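Local coordinates for acetyltransferase (Agrobacterium tumefaciens, PDB 2DXQ), which is a putative acetyltransferase of the GNAT family that probably transfers the acetyl group of acetyl-CoA to an acceptor not yet identified, at residues H130-Y133 with E134-F138; E91-G95 with R96-R100. All blocks are in the same frame, centred on the assembly; numbering follows the deposited sequence.

Contact 1 (H130-Y133 with E134-F138); sequences HAFY and ESCGF
His-130 O receives the N-H of Glu-134 at 3.1 Å (160° at the hydrogen), the regular bond between a helix residue and the fourth one after it. The aliphatic start of the Glu-134 side chain runs back alongside this carbonyl, with Phe-145 of the second subunit packed on that side chain, whereas the imidazole swings off to give NE2 its partner at Arg-124 O. Ala-131 repeats the backbone pattern with Ser-135 N. At Phe-132 the regularity begins to fail: Cys-136 N makes a weak bond to its carbonyl O, and the stronger grip comes from Ser-135 OG, which donates to Phe-132 O at 2.6 Å. Chi1 of Ser-135 (78°) folds the hydroxyl back over the preceding turn, and Ser-135 OG is also hydrogen-bonded to Arg-100 NH1. The Phe-132 ring meets Cys-136 across one face, SG lying 3.6 Å from CZ and 24° off the ring normal, a sulfur-aromatic contact. Tyr-133 O then gathers the end of the helix, taking Cys-136 N at 3.0 Å from above the carbonyl plane and Phe-138 N at 3.2 Å from the opposite face. The Phe-138 ring turns an edge toward this oxygen and lies beside the tyrosine, CD2 of Phe-138 being 4.1 Å from CB of Tyr-133, as both side chains head for strand 117-122. A further bond, Gly-137 N to Glu-134 O at 2.9 Å, nests inside the one from Phe-138 N. This pair, with a glycine of positive phi, is the Schellman motif that ends helix 127-135 and turns the chain toward strand 139-148.

Contact 2 (E91-G95 with R96-R100); sequences EARRG and RGYGR. With PO4 (phosphate ion), chain C.
Arg-93 and Arg-96 meet through the backbone, Arg-96 N bonding Arg-93 O at 3.1 Å to close a type II turn. The donor stands above the carbonyl plane, and CB and CG of Arg-96 pack against the same oxygen. Beside the turn lies a phosphate ion, probably from the crystallisation liquor, held largely by backbone N-H groups. Gly-97 N donates to phosphate O1 at 3.0 Å, joined by a weak bond from Gly-95 N; Gly-99 N reaches O4 at 3.0 Å, and Arg-100 N reaches O3 at 2.9 Å. With no side chain at Gly-99, phosphate O4 can sit close against the backbone there, while Gly-95 and Gly-97 both have positive phi. Arg-100 doubles back through bends at chi2 and chi3 (29°) to lay one face of its guanidinium over O3, with NH2 3.8 Å from that oxygen. One water donates to Arg-93 O and phosphate O4 and accepts from Tyr-98 N, tying turn, anion and first helical turn together.

A second shell fixes this loop. Another water bridges Ala-92 O and Arg-96 NE, 2.6 Å from the latter. Arg-93 NH1 donates to Ala-92 O almost within its own guanidinium plane, while CD of Arg-93 meets the edge of the Tyr-98 ring at CE2, 4.0 Å away. Beyond them Glu-58 makes a salt bridge with Arg-93 NE and a hydrogen bond with Tyr-98 OH, holding both side chains.

Arg-94, Gly-97 and Gly-99 fit the GNAT signature R-x-x-G-x-G. Backbone N-H groups at the start of helix 98-112, aided by its dipole, would favour an anion, consistent with a site for the pyrophosphate of acetyl-CoA.

How the contacts relate
The two contacts illustrate the opposite ends of helices. Contact 1 finishes helix 127-135, where carbonyl oxygens are the groups to be satisfied, and backbone N-H groups and one serine hydroxyl satisfy them; Tyr-133 and Phe-138 are buried against the sheet, while Phe-132 faces helix 98-112. Contact 2 begins helix 98-112 at the surface, where N-H groups instead point to a bound anion, and water and charge do much of the work. They touch directly: Ser-135 OG and Arg-100 NH1 stand 2.9 Å apart, and the Phe-132 ring packs on the backbone of Gly-99 and Arg-100. Helix 127-135 thus forms one wall beside the phosphate-binding loop.

Contact 1 (H130-Y133 with E134-F138)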
loop_
_atom_site.group_PDB
_atom_site.type_symbol
_atom_site.label_atom_id
_atom_site.label_comp_id
_atom_site.label_asym_id
_atom_site.label_seq_id
_atom_site.Cartn_x
_atom_site.Cartn_y
_atom_site.Cartn_z
ATOM N N HIS A 130 3.839 -6.927 17.067
ATOM C CA HIS A 130 2.674 -7.630 16.563
ATOM C C HIS A 130 1.486 -7.465 17.498
ATOM O O HIS A 130 0.376 -7.218 17.039
ATOM C CB HIS A 130 2.997 -9.114 16.383
ATOM C CG HIS A 130 4.074 -9.376 15.378
ATOM N ND1 HIS A 130 4.337 -10.636 14.885
ATOM C CD2 HIS A 130 4.942 -8.540 14.760
ATOM C CE1 HIS A 130 5.328 -10.564 14.011
ATOM N NE2 HIS A 130 5.703 -9.300 13.906
ATOM N N ALA A 131 1.719 -7.617 18.809
ATOM C CA ALA A 131 0.654 -7.446 19.806
ATOM C C ALA A 131 0.095 -6.024 19.739
ATOM O O ALA A 131 -1.112 -5.804 19.906
ATOM C CB ALA A 131 1.188 -7.712 21.210
ATOM N N PHE A 132 0.989 -5.064 19.513
ATOM C CA PHE A 132 0.588 -3.671 19.406
ATOM C C PHE A 132 -0.401 -3.518 18.269
ATOM O O PHE A 132 -1.432 -2.880 18.443
ATOM C CB PHE A 132 1.789 -2.735 19.196
ATOM C CG PHE A 132 1.402 -1.377 18.673
ATOM C CD1 PHE A 132 0.791 -0.440 19.515
ATOM C CD2 PHE A 132 1.611 -1.045 17.333
ATOM C CE1 PHE A 132 0.392 0.814 19.028
ATOM C CE2 PHE A 132 1.217 0.205 16.828
ATOM C CZ PHE A 132 0.610 1.142 17.671
ATOM N N TYR A 133 -0.091 -4.096 17.104
ATOM C CA TYR A 133 -1.019 -3.972 15.983
ATOM C C TYR A 133 -2.359 -4.643 16.255
ATOM O O TYR A 133 -3.405 -4.128 15.853
ATOM C CB TYR A 133 -0.392 -4.448 14.669
ATOM C CG TYR A 133 0.656 -3.469 14.160
ATOM C CD1 TYR A 133 0.322 -2.127 13.919
ATOM C CD2 TYR A 133 1.975 -3.869 13.962
ATOM C CE1 TYR A 133 1.285 -1.212 13.480
ATOM C CE2 TYR A 133 2.951 -2.958 13.496
ATOM C CZ TYR A 133 2.587 -1.638 13.265
ATOM O OH TYR A 133 3.533 -0.725 12.823
ATOM N N GLU A 134 -2.337 -5.785 16.944
ATOM C CA GLU A 134 -3.588 -6.443 17.322
ATOM C C GLU A 134 -4.419 -5.541 18.242
ATOM O O GLU A 134 -5.632 -5.470 18.111
ATOM C CB GLU A 134 -3.319 -7.804 17.959
ATOM C CG GLU A 134 -2.767 -8.815 16.920
ATOM C CD GLU A 134 -2.291 -10.115 17.518
ATOM O OE1 GLU A 134 -2.055 -10.165 18.746
ATOM O OE2 GLU A 134 -2.128 -11.088 16.743
ATOM N N SER A 135 -3.746 -4.820 19.128
ATOM C CA SER A 135 -4.421 -3.902 20.053
ATOM C C SER A 135 -5.048 -2.705 19.331
ATOM O O SER A 135 -5.919 -2.032 19.893
ATOM C CB SER A 135 -3.464 -3.433 21.153
ATOM O OG SER A 135 -2.562 -2.428 20.724
ATOM N N CYS A 136 -4.617 -2.455 18.090
ATOM C CA CYS A 136 -5.193 -1.402 17.242
ATOM C C CYS A 136 -6.405 -1.900 16.471
ATOM O O CYS A 136 -7.071 -1.120 15.777
ATOM C CB CYS A 136 -4.143 -0.860 16.252
ATOM S SG CYS A 136 -2.790 0.013 17.035
ATOM N N GLY A 137 -6.682 -3.198 16.571
ATOM C CA GLY A 137 -7.820 -3.785 15.855
ATOM C C GLY A 137 -7.439 -4.651 14.664
ATOM O O GLY A 137 -8.306 -5.317 14.068
ATOM N N PHE A 138 -6.158 -4.643 14.292
ATOM C CA PHE A 138 -5.688 -5.518 13.196
ATOM C C PHE A 138 -5.742 -6.994 13.581
ATOM O O PHE A 138 -5.531 -7.360 14.747
ATOM C CB PHE A 138 -4.244 -5.196 12.810
ATOM C CG PHE A 138 -4.079 -3.950 11.984
ATOM C CD1 PHE A 138 -4.465 -3.928 10.634
ATOM C CD2 PHE A 138 -3.519 -2.807 12.538
ATOM C CE1 PHE A 138 -4.297 -2.772 9.845
ATOM C CE2 PHE A 138 -3.337 -1.641 11.743
ATOM C CZ PHE A 138 -3.726 -1.624 10.420
#

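Contact 2 (E91-G95 with R96-R100)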
loop_
_atom_site.group_PDB
_atom_site.type_symbol
_atom_site.label_atom_id
_atom_site.label_comp_id
_atom_site.label_asym_id
_atom_site.label_seq_id
_atom_site.Cartn_x
_atom_site.Cartn_y
_atom_site.Cartn_z
ATOM N N GLU A 91 10.956 5.187 22.149
ATOM C CA GLU A 91 11.445 4.479 23.374
ATOM C C GLU A 91 10.629 5.101 24.502
ATOM O O GLU A 91 10.175 4.390 25.421
ATOM C CB GLU A 91 12.949 4.627 23.567
ATOM N N ALA A 92 10.486 6.429 24.531
ATOM C CA ALA A 92 10.953 7.290 25.624
ATOM C C ALA A 92 9.491 7.681 25.977
ATOM O O ALA A 92 9.196 8.322 27.007
ATOM C CB ALA A 92 11.682 8.504 25.148
ATOM N N ARG A 93 8.577 7.262 25.086
ATOM C CA ARG A 93 7.115 7.323 25.309
ATOM C C ARG A 93 6.409 5.957 25.210
ATOM O O ARG A 93 5.196 5.884 24.977
ATOM C CB ARG A 93 6.452 8.333 24.364
ATOM C CG ARG A 93 6.914 9.776 24.535
ATOM C CD ARG A 93 6.544 10.376 25.927
ATOM N NE ARG A 93 6.901 11.794 25.991
ATOM C CZ ARG A 93 8.118 12.275 26.254
ATOM N NH1 ARG A 93 9.141 11.462 26.523
ATOM N NH2 ARG A 93 8.319 13.581 26.255
ATOM N N ARG A 94 7.167 4.886 25.436
ATOM C CA ARG A 94 6.649 3.521 25.446
ATOM C C ARG A 94 5.536 3.382 26.459
ATOM O O ARG A 94 5.665 3.791 27.625
ATOM C CB ARG A 94 7.769 2.512 25.761
ATOM C CG ARG A 94 7.339 1.042 25.786
ATOM C CD ARG A 94 8.542 0.109 25.885
ATOM N NE ARG A 94 8.188 -1.262 25.511
ATOM C CZ ARG A 94 8.745 -1.948 24.515
ATOM N NH1 ARG A 94 9.718 -1.412 23.783
ATOM N NH2 ARG A 94 8.342 -3.186 24.263
ATOM N N GLY A 95 4.434 2.819 25.998
ATOM C CA GLY A 95 3.308 2.544 26.855
ATOM C C GLY A 95 2.505 3.763 27.234
ATOM O O GLY A 95 1.788 3.723 28.228
ATOM N N ARG A 96 2.627 4.853 26.469
ATOM C CA ARG A 96 1.776 6.021 26.724
ATOM C C ARG A 96 0.579 6.086 25.783
ATOM O O ARG A 96 -0.358 6.865 26.011
ATOM C CB ARG A 96 2.572 7.332 26.679
ATOM C CG ARG A 96 3.774 7.363 27.612
ATOM C CD ARG A 96 3.351 7.267 29.083
ATOM N NE ARG A 96 4.509 7.418 29.968
ATOM C CZ ARG A 96 4.459 7.383 31.298
ATOM N NH1 ARG A 96 3.300 7.192 31.924
ATOM N NH2 ARG A 96 5.573 7.534 32.005
ATOM N N GLY A 97 0.600 5.275 24.725
ATOM C CA GLY A 97 -0.572 5.169 23.871
ATOM C C GLY A 97 -0.577 5.996 22.595
ATOM O O GLY A 97 -1.507 5.878 21.804
ATOM N N TYR A 98 0.462 6.809 22.380
ATOM C CA TYR A 98 0.470 7.721 21.228
ATOM C C TYR A 98 0.455 6.965 19.904
ATOM O O TYR A 98 -0.212 7.384 18.964
ATOM C CB TYR A 98 1.702 8.625 21.254
ATOM C CG TYR A 98 1.742 9.640 22.380
ATOM C CD1 TYR A 98 0.716 10.566 22.554
ATOM C CD2 TYR A 98 2.841 9.706 23.234
ATOM C CE1 TYR A 98 0.777 11.537 23.577
ATOM C CE2 TYR A 98 2.900 10.665 24.271
ATOM C CZ TYR A 98 1.868 11.564 24.426
ATOM O OH TYR A 98 1.950 12.520 25.431
ATOM N N GLY A 99 1.223 5.877 19.821
ATOM C CA GLY A 99 1.155 4.997 18.628
ATOM C C GLY A 99 -0.245 4.443 18.373
ATOM O O GLY A 99 -0.747 4.481 17.239
ATOM N N ARG A 100 -0.881 3.913 19.413
ATOM C CA ARG A 100 -2.238 3.391 19.275
ATOM C C ARG A 100 -3.191 4.491 18.802
ATOM O O ARG A 100 -4.028 4.255 17.931
ATOM C CB ARG A 100 -2.721 2.715 20.578
ATOM C CG ARG A 100 -3.960 1.780 20.428
ATOM C CD ARG A 100 -3.868 0.556 21.413
ATOM N NE ARG A 100 -3.117 1.016 22.534
ATOM C CZ ARG A 100 -2.021 0.524 23.082
ATOM N NH1 ARG A 100 -1.413 -0.631 22.751
ATOM N NH2 ARG A 100 -1.572 1.248 24.064
HETATM P P PO4 C . 2.167 3.121 22.146
HETATM O O1 PO4 C . 2.303 3.089 23.644
HETATM O O2 PO4 C . 2.678 1.745 21.670
HETATM O O3 PO4 C . 0.719 3.243 21.759
HETATM O O4 PO4 C . 3.027 4.165 21.521
HETATM O O HOH W 1 6.837 8.137 29.084
HETATM O O HOH W 2 3.564 6.336 22.984
#